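Local coordinates for malic enzyme (Entamoeba histolytica, PDB 3NV9), which probably catalyses the NADP-dependent oxidative decarboxylation of malate to pyruvate and has been linked to activation of the drug metronidazole, at residues G255-G260 and Y271-I276; K247-D252 and S283-I288; R221-G226 and A289-G294; D193-T198 and A227-T232. One frame throughout, in Å; residues are numbered along the deposited sequence.

Interaction 1: G255-G260 and Y271-I276; sequences GSLHNG and YRKWEI
Leu257 and Ile276 bring the two backbones closest, their CA atoms 7.2 Å apart, and further along Asn259 and Trp274 pair up with 8.1 Å between CA atoms. Residues 255-260 leave a short strand, 255-256, and continue as a loop past the flank of the helix that holds 271-276; no hydrogen bond joins the two. Leu257 contributes the largest single share of the contact. Its CB is directed at the helix, and the CD2 methyl lies 3.8 Å from CB of Lys273 and 3.9 Å from CG2 of Ile276, also meeting the Lys273 carbonyl oxygen.

The Lys273 side chain crosses that of Leu257 at about a right angle. Its chain is bent at chi3 (56°), which places CE 4.2 Å from Leu257 CD2, and NZ beyond it makes a salt bridge with Asp252. Trp274 starts out away from the loop, but its far end comes back: CH2 lies 3.9 Å from Asn259 O, the oxygen sitting at the ring edge near its plane, where the aromatic C-H would be slightly positive. Within the loop, Gly260 N donates to ND1 of His258 over 2.9 Å, in the plane of the imidazole, a bond that ties the turn to its own side chain.

In the NAD-binding domain, this loop is the continuation of the edge strand next to strand 248-252, and Leu257 and Ile276 both touch Met250 there. Helix 262-266 packs through Ile264 on Leu257, Lys273 and Trp274, while helix 229-240 meets Ile276 through Leu235.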
loop_
_atom_site.group_PDB
_atom_site.type_symbol
_atom_site.label_atom_id
_atom_site.label_comp_id
_atom_site.label_asym_id
_atom_site.label_seq_id
_atom_site.Cartn_x
_atom_site.Cartn_y
_atom_site.Cartn_z
ATOM N N GLY A 255 26.888 29.442 11.992
ATOM C CA GLY A 255 28.114 29.803 11.233
ATOM C C GLY A 255 28.832 28.662 10.486
ATOM O O GLY A 255 28.410 27.486 10.555
ATOM N N SER A 256 29.923 28.993 9.784
ATOM C CA SER A 256 30.564 28.031 8.881
ATOM C C SER A 256 31.049 26.786 9.576
ATOM O O SER A 256 31.233 26.778 10.787
ATOM C CB SER A 256 31.660 28.647 8.009
ATOM O OG SER A 256 32.896 28.810 8.678
ATOM N N LEU A 257 31.160 25.719 8.801
ATOM C CA LEU A 257 31.684 24.475 9.280
ATOM C C LEU A 257 33.187 24.479 8.957
ATOM O O LEU A 257 33.635 24.949 7.884
ATOM C CB LEU A 257 30.966 23.289 8.639
ATOM C CG LEU A 257 29.670 22.778 9.289
ATOM C CD1 LEU A 257 28.584 23.847 9.244
ATOM C CD2 LEU A 257 29.170 21.458 8.668
ATOM N N HIS A 258 33.951 23.994 9.938
ATOM C CA HIS A 258 35.427 24.044 9.946
ATOM C C HIS A 258 35.879 23.186 11.121
ATOM O O HIS A 258 35.046 22.754 11.922
ATOM C CB HIS A 258 35.950 25.491 10.031
ATOM C CG HIS A 258 35.484 26.263 11.238
ATOM N ND1 HIS A 258 35.739 25.863 12.536
ATOM C CD2 HIS A 258 34.805 27.434 11.339
ATOM C CE1 HIS A 258 35.221 26.743 13.379
ATOM N NE2 HIS A 258 34.651 27.710 12.681
ATOM N N ASN A 259 37.183 22.916 11.218
ATOM C CA ASN A 259 37.696 21.985 12.248
ATOM C C ASN A 259 37.690 22.520 13.687
ATOM O O ASN A 259 38.019 21.775 14.596
ATOM C CB ASN A 259 39.071 21.375 11.875
ATOM C CG ASN A 259 40.192 22.408 11.808
ATOM O OD1 ASN A 259 40.130 23.474 12.424
ATOM N ND2 ASN A 259 41.238 22.082 11.047
ATOM N N GLY A 260 37.295 23.788 13.874
ATOM C CA GLY A 260 37.120 24.374 15.219
ATOM C C GLY A 260 35.692 24.391 15.807
ATOM O O GLY A 260 35.372 25.208 16.712
ATOM N N TYR A 271 27.921 13.048 12.813
ATOM C CA TYR A 271 29.202 12.700 12.207
ATOM C C TYR A 271 29.372 13.202 10.730
ATOM O O TYR A 271 30.475 13.620 10.347
ATOM C CB TYR A 271 29.436 11.203 12.288
ATOM C CG TYR A 271 28.629 10.374 11.304
ATOM C CD1 TYR A 271 29.163 9.989 10.065
ATOM C CD2 TYR A 271 27.336 9.945 11.619
ATOM C CE1 TYR A 271 28.431 9.214 9.156
ATOM C CE2 TYR A 271 26.590 9.175 10.721
ATOM C CZ TYR A 271 27.140 8.810 9.481
ATOM O OH TYR A 271 26.377 8.038 8.586
ATOM N N ARG A 272 28.291 13.178 9.921
ATOM C CA ARG A 272 28.384 13.674 8.546
ATOM C C ARG A 272 28.789 15.166 8.502
ATOM O O ARG A 272 29.631 15.579 7.703
ATOM C CB ARG A 272 27.112 13.328 7.711
ATOM C CG ARG A 272 26.481 11.955 8.026
ATOM C CD ARG A 272 26.050 11.065 6.816
ATOM N NE ARG A 272 27.216 10.605 6.111
ATOM C CZ ARG A 272 27.367 9.490 5.393
ATOM N NH1 ARG A 272 26.400 8.564 5.173
ATOM N NH2 ARG A 272 28.583 9.318 4.892
ATOM N N LYS A 273 28.237 15.988 9.386
ATOM C CA LYS A 273 28.687 17.386 9.422
ATOM C C LYS A 273 30.151 17.448 9.887
ATOM O O LYS A 273 30.922 18.303 9.423
ATOM C CB LYS A 273 27.793 18.290 10.291
ATOM C CG LYS A 273 26.301 18.345 9.900
ATOM C CD LYS A 273 25.464 19.134 10.950
ATOM C CE LYS A 273 25.975 20.567 11.208
ATOM N NZ LYS A 273 25.164 21.314 12.224
ATOM N N TRP A 274 30.521 16.522 10.764
ATOM C CA TRP A 274 31.882 16.453 11.303
ATOM C C TRP A 274 32.971 16.141 10.244
ATOM O O TRP A 274 33.990 16.864 10.179
ATOM C CB TRP A 274 31.959 15.487 12.499
ATOM C CG TRP A 274 33.340 15.480 13.092
ATOM C CD1 TRP A 274 34.147 14.379 13.313
ATOM C CD2 TRP A 274 34.103 16.635 13.492
ATOM N NE1 TRP A 274 35.347 14.799 13.834
ATOM C CE2 TRP A 274 35.344 16.170 13.955
ATOM C CE3 TRP A 274 33.842 18.010 13.523
ATOM C CZ2 TRP A 274 36.333 17.040 14.434
ATOM C CZ3 TRP A 274 34.824 18.881 13.977
ATOM C CH2 TRP A 274 36.054 18.395 14.427
ATOM N N GLU A 275 32.734 15.107 9.419
ATOM C CA GLU A 275 33.595 14.769 8.261
ATOM C C GLU A 275 33.793 16.001 7.364
ATOM O O GLU A 275 34.899 16.316 6.931
ATOM C CB GLU A 275 32.985 13.597 7.492
ATOM C CG GLU A 275 33.511 13.354 6.046
ATOM C CD GLU A 275 34.920 12.716 5.982
ATOM O OE1 GLU A 275 35.414 12.231 7.029
ATOM O OE2 GLU A 275 35.538 12.715 4.885
ATOM N N ILE A 276 32.702 16.722 7.131
ATOM C CA ILE A 276 32.719 17.986 6.393
ATOM C C ILE A 276 33.449 19.109 7.141
ATOM O O ILE A 276 34.022 20.005 6.512
ATOM C CB ILE A 276 31.250 18.393 6.048
ATOM C CG1 ILE A 276 30.700 17.446 4.985
ATOM C CG2 ILE A 276 31.119 19.884 5.670
ATOM C CD1 ILE A 276 29.174 17.412 4.908
#

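Interaction 2: K247-D252 and S283-I288; sequences KIVMFD and SKFGSI
Ile288 CG1 sits over one face of the Phe251 ring in a CH-pi contact, 3.8 Å from the centroid and 19° off the ring normal. The ring also meets backbone: its CE2 lies 3.3 Å from Ile288 N and 3.5 Å from Ser287 C, so the phenyl lies against the peptide that leads into the helix. CZ touches CB of Phe285 more loosely, at 4.2 Å. Two residues back along the strand, the Val249 CG2 methyl closes to 3.3 Å from Phe285 CD1, approaching that ring obliquely, with the two side chains at about a right angle.

Alternation along strand 248-252 puts Val249 and Phe251 on the same face, both directed at 283-288. With CG beside its backbone N (chi1 -63°), Phe251 brings its ring to Ile288, and on the other segment the Ser283 OG lies over the centre of the Phe285 ring. Ser287 is the N-cap of helix 288-292, its OG accepting from Glu290 N, which fixes the turn at which Ile288 begins the helix. Behind these, Ala291 touches Val249, Phe251 and Phe285, and Val223 of the neighbouring strand backs Phe251.

With no hydrogen bond between the two segments of this Rossmann-type domain, this part of the contact rests on shape and dispersion, while a hydrogen bond from Ser256 OG to Phe285 O fastens the loop to the edge strand.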
loop_
_atom_site.group_PDB
_atom_site.type_symbol
_atom_site.label_atom_id
_atom_site.label_comp_id
_atom_site.label_asym_id
_atom_site.label_seq_id
_atom_site.Cartn_x
_atom_site.Cartn_y
_atom_site.Cartn_z
ATOM N N LYS A 247 37.970 24.098 -1.510
ATOM C CA LYS A 247 37.327 25.263 -2.128
ATOM C C LYS A 247 35.842 25.409 -1.717
ATOM O O LYS A 247 35.124 26.242 -2.266
ATOM C CB LYS A 247 37.434 25.189 -3.663
ATOM C CG LYS A 247 38.861 25.203 -4.251
ATOM C CD LYS A 247 38.777 25.697 -5.720
ATOM C CE LYS A 247 40.073 25.504 -6.535
ATOM N NZ LYS A 247 40.492 24.068 -6.568
ATOM N N ILE A 248 35.417 24.589 -0.764
ATOM C CA ILE A 248 34.010 24.399 -0.389
ATOM C C ILE A 248 33.722 24.927 1.046
ATOM O O ILE A 248 34.448 24.601 1.977
ATOM C CB ILE A 248 33.652 22.876 -0.490
ATOM C CG1 ILE A 248 33.317 22.500 -1.935
ATOM C CG2 ILE A 248 32.457 22.507 0.350
ATOM C CD1 ILE A 248 33.075 21.065 -2.099
ATOM N N VAL A 249 32.674 25.731 1.232
ATOM C CA VAL A 249 32.241 26.020 2.592
ATOM C C VAL A 249 30.770 25.631 2.801
ATOM O O VAL A 249 29.910 26.105 2.040
ATOM C CB VAL A 249 32.203 27.537 2.919
ATOM C CG1 VAL A 249 32.374 27.755 4.419
ATOM C CG2 VAL A 249 33.113 28.360 2.064
ATOM N N MET A 250 30.482 24.869 3.852
ATOM C CA MET A 250 29.094 24.741 4.341
ATOM C C MET A 250 28.720 25.630 5.590
ATOM O O MET A 250 29.516 25.766 6.518
ATOM C CB MET A 250 28.784 23.272 4.589
ATOM C CG MET A 250 27.469 23.010 5.227
ATOM S SD MET A 250 26.913 21.381 4.731
ATOM C CE MET A 250 27.548 20.266 5.926
ATOM N N PHE A 251 27.519 26.217 5.622
ATOM C CA PHE A 251 27.049 26.927 6.837
ATOM C C PHE A 251 25.848 26.246 7.511
ATOM O O PHE A 251 24.910 25.800 6.834
ATOM C CB PHE A 251 26.697 28.385 6.564
ATOM C CG PHE A 251 27.855 29.231 6.116
ATOM C CD1 PHE A 251 28.403 29.081 4.821
ATOM C CD2 PHE A 251 28.401 30.221 6.969
ATOM C CE1 PHE A 251 29.496 29.887 4.400
ATOM C CE2 PHE A 251 29.491 31.060 6.538
ATOM C CZ PHE A 251 30.037 30.888 5.274
ATOM N N ASP A 252 25.880 26.147 8.845
ATOM C CA ASP A 252 24.677 25.801 9.593
ATOM C C ASP A 252 24.097 27.070 10.266
ATOM O O ASP A 252 24.489 28.191 9.897
ATOM C CB ASP A 252 24.963 24.661 10.562
ATOM C CG ASP A 252 25.855 25.072 11.680
ATOM O OD1 ASP A 252 26.178 26.272 11.736
ATOM O OD2 ASP A 252 26.232 24.198 12.483
ATOM N N SER A 283 40.115 27.940 5.152
ATOM C CA SER A 283 39.963 29.363 5.504
ATOM C C SER A 283 39.092 29.809 6.741
ATOM O O SER A 283 39.187 30.955 7.185
ATOM C CB SER A 283 39.454 30.063 4.244
ATOM O OG SER A 283 39.479 31.453 4.389
ATOM N N LYS A 284 38.258 28.929 7.300
ATOM C CA LYS A 284 37.373 29.310 8.422
ATOM C C LYS A 284 36.490 30.525 8.171
ATOM O O LYS A 284 36.380 31.376 9.044
ATOM C CB LYS A 284 38.185 29.594 9.683
ATOM C CG LYS A 284 38.091 28.520 10.756
ATOM C CD LYS A 284 39.014 27.359 10.509
ATOM C CE LYS A 284 39.540 26.821 11.845
ATOM N NZ LYS A 284 40.882 26.241 11.675
ATOM N N PHE A 285 35.848 30.619 7.009
ATOM C CA PHE A 285 35.038 31.800 6.687
ATOM C C PHE A 285 34.106 32.231 7.817
ATOM O O PHE A 285 33.437 31.402 8.423
ATOM C CB PHE A 285 34.206 31.554 5.437
ATOM C CG PHE A 285 34.974 31.687 4.153
ATOM C CD1 PHE A 285 35.215 30.568 3.358
ATOM C CD2 PHE A 285 35.432 32.940 3.726
ATOM C CE1 PHE A 285 35.901 30.686 2.131
ATOM C CE2 PHE A 285 36.110 33.077 2.519
ATOM C CZ PHE A 285 36.347 31.939 1.715
ATOM N N GLY A 286 34.044 33.531 8.067
ATOM C CA GLY A 286 33.418 34.031 9.265
ATOM C C GLY A 286 32.027 34.556 9.049
ATOM O O GLY A 286 31.359 34.917 10.006
ATOM N N SER A 287 31.606 34.623 7.786
ATOM C CA SER A 287 30.226 34.965 7.448
ATOM C C SER A 287 29.867 34.537 6.014
ATOM O O SER A 287 30.707 34.622 5.087
ATOM C CB SER A 287 29.985 36.465 7.617
ATOM O OG SER A 287 30.549 37.192 6.543
ATOM N N ILE A 288 28.612 34.111 5.837
ATOM C CA ILE A 288 28.102 33.723 4.517
ATOM C C ILE A 288 28.549 34.726 3.474
ATOM O O ILE A 288 28.986 34.332 2.406
ATOM C CB ILE A 288 26.555 33.597 4.459
ATOM C CG1 ILE A 288 26.048 32.571 5.463
ATOM C CG2 ILE A 288 26.114 33.208 3.049
ATOM C CD1 ILE A 288 24.528 32.686 5.769
#

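Interaction 3: R221-G226 and A289-G294; sequences RMVFIG and AEACVG
Arg221 turns the edge of its guanidinium, not a face, to the end of helix 288-292. The Ala291 carbonyl oxygen lies in the guanidinium plane and takes bonds from both terminal nitrogens: NH2 at 2.9 Å, with an N-H...O angle of 157° and lying on a carbonyl lone pair, and NH1 at 3.2 Å, bent to 141° and nearly in line with the C=O bond. Gly294 C also lies at this edge, 3.6 Å from Arg221 NH1. Val293 O, oblique to the group, comes within 3.0 Å of Arg221 NH1.

The Arg221 chain reaches the helix by a bend at chi3 (60°), where NE turns off an otherwise extended CG-CD run. One end-on grip on a single oxygen thus occupies a carbonyl at the C-terminal end of the helix. The partial negative charge of such an end would favour a positive guanidinium there. Val293 is the first residue to leave helical geometry, and Gly294 continues with positive phi.

Two residues on, Val223 supplies the apolar half. Its CG2 methyl rests 3.9 Å from Ala291 CB, and CG1 faces Cys292 SG at 4.3 Å.

Strand 222-225 is an inner strand of the Rossmann sheet, hydrogen-bonded on one flank to 248-252 and on the other to 297-300. Helix 288-292 covers the face carrying Val223, with Ala291 also reaching Phe251; on the other face Met222 and Phe224 pack against helix 229-240.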
loop_
_atom_site.group_PDB
_atom_site.type_symbol
_atom_site.label_atom_id
_atom_site.label_comp_id
_atom_site.label_asym_id
_atom_site.label_seq_id
_atom_site.Cartn_x
_atom_site.Cartn_y
_atom_site.Cartn_z
ATOM N N ARG A 221 34.766 27.494 -6.527
ATOM C CA ARG A 221 34.454 27.729 -5.150
ATOM C C ARG A 221 32.940 27.542 -4.945
ATOM O O ARG A 221 32.101 28.200 -5.578
ATOM C CB ARG A 221 34.929 29.138 -4.728
ATOM C CG ARG A 221 36.483 29.339 -4.646
ATOM C CD ARG A 221 36.801 30.714 -3.934
ATOM N NE ARG A 221 36.214 30.668 -2.596
ATOM C CZ ARG A 221 35.175 31.394 -2.179
ATOM N NH1 ARG A 221 34.593 32.308 -2.952
ATOM N NH2 ARG A 221 34.697 31.178 -0.968
ATOM N N MET A 222 32.596 26.659 -4.030
ATOM C CA MET A 222 31.193 26.362 -3.774
ATOM C C MET A 222 30.792 26.668 -2.326
ATOM O O MET A 222 31.450 26.170 -1.397
ATOM C CB MET A 222 30.936 24.905 -4.113
ATOM C CG MET A 222 31.249 24.598 -5.581
ATOM S SD MET A 222 30.796 22.905 -5.865
ATOM C CE MET A 222 31.629 22.584 -7.460
ATOM N N VAL A 223 29.742 27.491 -2.151
ATOM C CA VAL A 223 29.161 27.771 -0.821
ATOM C C VAL A 223 27.789 27.061 -0.603
ATOM O O VAL A 223 26.848 27.307 -1.357
ATOM C CB VAL A 223 28.951 29.275 -0.591
ATOM C CG1 VAL A 223 28.361 29.554 0.844
ATOM C CG2 VAL A 223 30.250 30.043 -0.816
ATOM N N PHE A 224 27.688 26.227 0.439
ATOM C CA PHE A 224 26.463 25.551 0.804
ATOM C C PHE A 224 25.720 26.187 1.999
ATOM O O PHE A 224 26.265 26.230 3.092
ATOM C CB PHE A 224 26.750 24.095 1.100
ATOM C CG PHE A 224 27.222 23.323 -0.100
ATOM C CD1 PHE A 224 28.542 23.440 -0.549
ATOM C CD2 PHE A 224 26.364 22.433 -0.760
ATOM C CE1 PHE A 224 29.005 22.682 -1.681
ATOM C CE2 PHE A 224 26.804 21.662 -1.874
ATOM C CZ PHE A 224 28.118 21.805 -2.356
ATOM N N ILE A 225 24.511 26.714 1.768
ATOM C CA ILE A 225 23.727 27.378 2.833
ATOM C C ILE A 225 22.781 26.330 3.418
ATOM O O ILE A 225 21.790 25.914 2.746
ATOM C CB ILE A 225 22.866 28.574 2.345
ATOM C CG1 ILE A 225 23.624 29.526 1.401
ATOM C CG2 ILE A 225 22.166 29.312 3.531
ATOM C CD1 ILE A 225 24.759 30.241 1.965
ATOM N N GLY A 226 23.122 25.867 4.628
ATOM C CA GLY A 226 22.333 24.855 5.337
ATOM C C GLY A 226 23.129 23.571 5.487
ATOM O O GLY A 226 23.810 23.168 4.556
ATOM N N ALA A 289 28.434 36.017 3.783
ATOM C CA ALA A 289 28.841 37.113 2.865
ATOM C C ALA A 289 30.345 37.128 2.508
ATOM O O ALA A 289 30.711 37.526 1.396
ATOM C CB ALA A 289 28.406 38.475 3.431
ATOM N N GLU A 290 31.202 36.731 3.461
ATOM C CA GLU A 290 32.646 36.624 3.220
ATOM C C GLU A 290 32.859 35.441 2.284
ATOM O O GLU A 290 33.619 35.503 1.327
ATOM C CB GLU A 290 33.446 36.429 4.535
ATOM C CG GLU A 290 33.700 37.770 5.364
ATOM C CD GLU A 290 34.165 37.550 6.845
ATOM O OE1 GLU A 290 33.511 38.079 7.779
ATOM O OE2 GLU A 290 35.191 36.852 7.063
ATOM N N ALA A 291 32.177 34.356 2.577
ATOM C CA ALA A 291 32.260 33.196 1.736
ATOM C C ALA A 291 31.836 33.502 0.278
ATOM O O ALA A 291 32.519 33.111 -0.651
ATOM C CB ALA A 291 31.434 32.089 2.327
ATOM N N CYS A 292 30.751 34.250 0.094
ATOM C CA CYS A 292 30.128 34.355 -1.197
ATOM C C CYS A 292 30.892 35.165 -2.222
ATOM O O CYS A 292 30.848 34.858 -3.421
ATOM C CB CYS A 292 28.691 34.876 -1.065
ATOM S SG CYS A 292 27.574 33.613 -0.492
ATOM N N VAL A 293 31.571 36.221 -1.784
ATOM C CA VAL A 293 32.347 37.044 -2.738
ATOM C C VAL A 293 33.305 36.163 -3.552
ATOM O O VAL A 293 33.986 35.279 -3.013
ATOM C CB VAL A 293 33.012 38.293 -2.034
ATOM C CG1 VAL A 293 33.396 37.968 -0.585
ATOM C CG2 VAL A 293 34.184 38.890 -2.867
ATOM N N GLY A 294 33.278 36.355 -4.859
ATOM C CA GLY A 294 34.011 35.495 -5.780
ATOM C C GLY A 294 33.565 34.045 -5.947
ATOM O O GLY A 294 34.194 33.291 -6.693
#

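Interaction 4: D193-T198 and A227-T232; sequences DDQQGT and AGSSNT. With SO4 (sulfate ion), chain G.
Ser230 OG reaches the Asp194 carbonyl oxygen in the 193-198 part of helix 193-213: placed beside its own backbone N (chi1 -63°), it donates to Asp194 O over 2.7 Å, tilted 19° from the carbonyl plane. The same oxygen receives a CA-H contact from Ser230, so one residue approaches it with two groups. One turn along, Thr198 CG2 touches Ser230 CB at 3.8 Å. Beside this pair, Gln195 CG rests against Ser229, 3.9 Å from its CB.

Residues 193-197 form a wider pi-type turn, with Thr198 N bonded to Asp193 O. Facing it is the glycine-rich turn of the Rossmann fold: the chain leaves strand 222-225, passes Ala227, and enters helix 229-240 with Gly228 at the N-cap. In such domains this turn commonly receives the dinucleotide phosphates. Here a sulfate, probably from the crystallisation liquor, is held weakly by Ala227 N, consistent with an anion-accepting site.

Water completes the polar side. One molecule donates to Asp194 OD1 at 2.6 Å and to Ser230 OG at 2.9 Å, and also bonds Thr198 OG1; a second donates to Ser230 OG at 3.1 Å and only weakly to Asp194 OD1. The other carboxylate oxygen of Asp194, OD2, accepts from Asp169 N, while Thr198 OG1 is also bonded to Asn359 ND2.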
loop_
_atom_site.group_PDB
_atom_site.type_symbol
_atom_site.label_atom_id
_atom_site.label_comp_id
_atom_site.label_asym_id
_atom_site.label_seq_id
_atom_site.Cartn_x
_atom_site.Cartn_y
_atom_site.Cartn_z
ATOM N N ASP A 193 15.376 9.374 0.424
ATOM C CA ASP A 193 15.268 10.128 -0.815
ATOM C C ASP A 193 15.874 11.513 -0.619
ATOM O O ASP A 193 16.639 11.965 -1.453
ATOM C CB ASP A 193 13.784 10.228 -1.202
ATOM C CG ASP A 193 13.536 10.724 -2.639
ATOM O OD1 ASP A 193 14.493 10.788 -3.447
ATOM O OD2 ASP A 193 12.364 11.090 -2.929
ATOM N N ASP A 194 15.553 12.182 0.491
ATOM C CA ASP A 194 16.164 13.506 0.773
ATOM C C ASP A 194 17.693 13.509 0.894
ATOM O O ASP A 194 18.297 14.565 0.785
ATOM C CB ASP A 194 15.598 14.084 2.051
ATOM C CG ASP A 194 14.147 14.207 1.985
ATOM O OD1 ASP A 194 13.664 15.226 1.438
ATOM O OD2 ASP A 194 13.486 13.271 2.469
ATOM N N GLN A 195 18.294 12.347 1.131
ATOM C CA GLN A 195 19.752 12.256 1.186
ATOM C C GLN A 195 20.288 11.991 -0.227
ATOM O O GLN A 195 20.477 12.939 -0.950
ATOM C CB GLN A 195 20.228 11.234 2.222
ATOM C CG GLN A 195 20.212 11.767 3.683
ATOM C CD GLN A 195 20.513 10.674 4.679
ATOM O OE1 GLN A 195 21.597 10.105 4.704
ATOM N NE2 GLN A 195 19.521 10.309 5.449
ATOM N N GLN A 196 20.479 10.740 -0.643
ATOM C CA GLN A 196 21.092 10.505 -1.971
ATOM C C GLN A 196 20.194 10.954 -3.201
ATOM O O GLN A 196 20.683 11.403 -4.230
ATOM C CB GLN A 196 21.472 9.029 -2.118
ATOM C CG GLN A 196 22.442 8.472 -1.087
ATOM C CD GLN A 196 22.396 6.950 -1.064
ATOM O OE1 GLN A 196 21.313 6.367 -0.926
ATOM N NE2 GLN A 196 23.572 6.293 -1.231
ATOM N N GLY A 197 18.875 10.847 -3.045
ATOM C CA GLY A 197 17.948 11.264 -4.081
ATOM C C GLY A 197 18.139 12.700 -4.487
ATOM O O GLY A 197 18.420 12.980 -5.661
ATOM N N THR A 198 18.004 13.608 -3.522
ATOM C CA THR A 198 18.250 15.041 -3.740
ATOM C C THR A 198 19.661 15.339 -4.228
ATOM O O THR A 198 19.860 16.167 -5.062
ATOM C CB THR A 198 17.965 15.855 -2.442
ATOM O OG1 THR A 198 16.583 15.709 -2.089
ATOM C CG2 THR A 198 18.322 17.365 -2.613
ATOM N N ALA A 227 23.044 22.935 6.651
ATOM C CA ALA A 227 23.680 21.660 6.905
ATOM C C ALA A 227 22.670 20.554 7.147
ATOM O O ALA A 227 22.976 19.565 7.830
ATOM C CB ALA A 227 24.582 21.752 8.087
ATOM N N GLY A 228 21.489 20.684 6.556
ATOM C CA GLY A 228 20.495 19.619 6.653
ATOM C C GLY A 228 20.913 18.353 5.932
ATOM O O GLY A 228 22.020 18.272 5.382
ATOM N N SER A 229 20.030 17.363 5.922
ATOM C CA SER A 229 20.389 16.035 5.408
ATOM C C SER A 229 20.554 16.065 3.904
ATOM O O SER A 229 21.422 15.386 3.386
ATOM C CB SER A 229 19.392 14.977 5.812
ATOM O OG SER A 229 18.185 15.145 5.083
ATOM N N SER A 230 19.747 16.873 3.214
ATOM C CA SER A 230 19.936 17.083 1.741
ATOM C C SER A 230 21.266 17.740 1.382
ATOM O O SER A 230 22.022 17.199 0.597
ATOM C CB SER A 230 18.796 17.870 1.104
ATOM O OG SER A 230 17.593 17.128 1.246
ATOM N N ASN A 231 21.521 18.911 1.945
ATOM C CA ASN A 231 22.722 19.654 1.635
ATOM C C ASN A 231 24.030 18.904 1.918
ATOM O O ASN A 231 24.994 18.960 1.116
ATOM C CB ASN A 231 22.698 21.011 2.320
ATOM C CG ASN A 231 22.628 22.146 1.330
ATOM O OD1 ASN A 231 22.292 21.940 0.166
ATOM N ND2 ASN A 231 22.994 23.347 1.768
ATOM N N THR A 232 24.039 18.226 3.057
ATOM C CA THR A 232 25.119 17.374 3.522
ATOM C C THR A 232 25.440 16.319 2.460
ATOM O O THR A 232 26.617 16.085 2.131
ATOM C CB THR A 232 24.687 16.696 4.879
ATOM O OG1 THR A 232 25.066 17.519 5.974
ATOM C CG2 THR A 232 25.301 15.374 5.102
HETATM S S SO4 G . 21.259 23.817 9.678
HETATM O O1 SO4 G . 21.593 24.965 8.809
HETATM O O2 SO4 G . 22.312 22.804 9.783
HETATM O O3 SO4 G . 20.958 24.245 11.070
HETATM O O4 SO4 G . 20.155 23.140 9.014
HETATM O O HOH W 1 15.063 16.702 -0.152
HETATM O O HOH W 2 14.961 18.271 2.489
#

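All four interactions belong to the NAD-binding, Rossmann-type domain. Interactions 2 and 3, with centres about 6 Å apart, are the closest pair: their strands 248-252 and 222-225 are neighbours in the sheet, and 283-288 runs straight into 289-294. Interaction 1, about 10 Å from interaction 2 centre to centre, extends the same sheet through strand 255-256. Along the chain, interaction 3 encloses interaction 2, which encloses interaction 1. Interaction 4 lies about 16-19 Å from the others, centre to centre, and alternates in sequence with interaction 3, its segment 227-232 following strand 222-225 directly. Ala227 touches Lys273 and Asp252, so the glycine-rich turn meets both the sheet and the outlying helix 271-279.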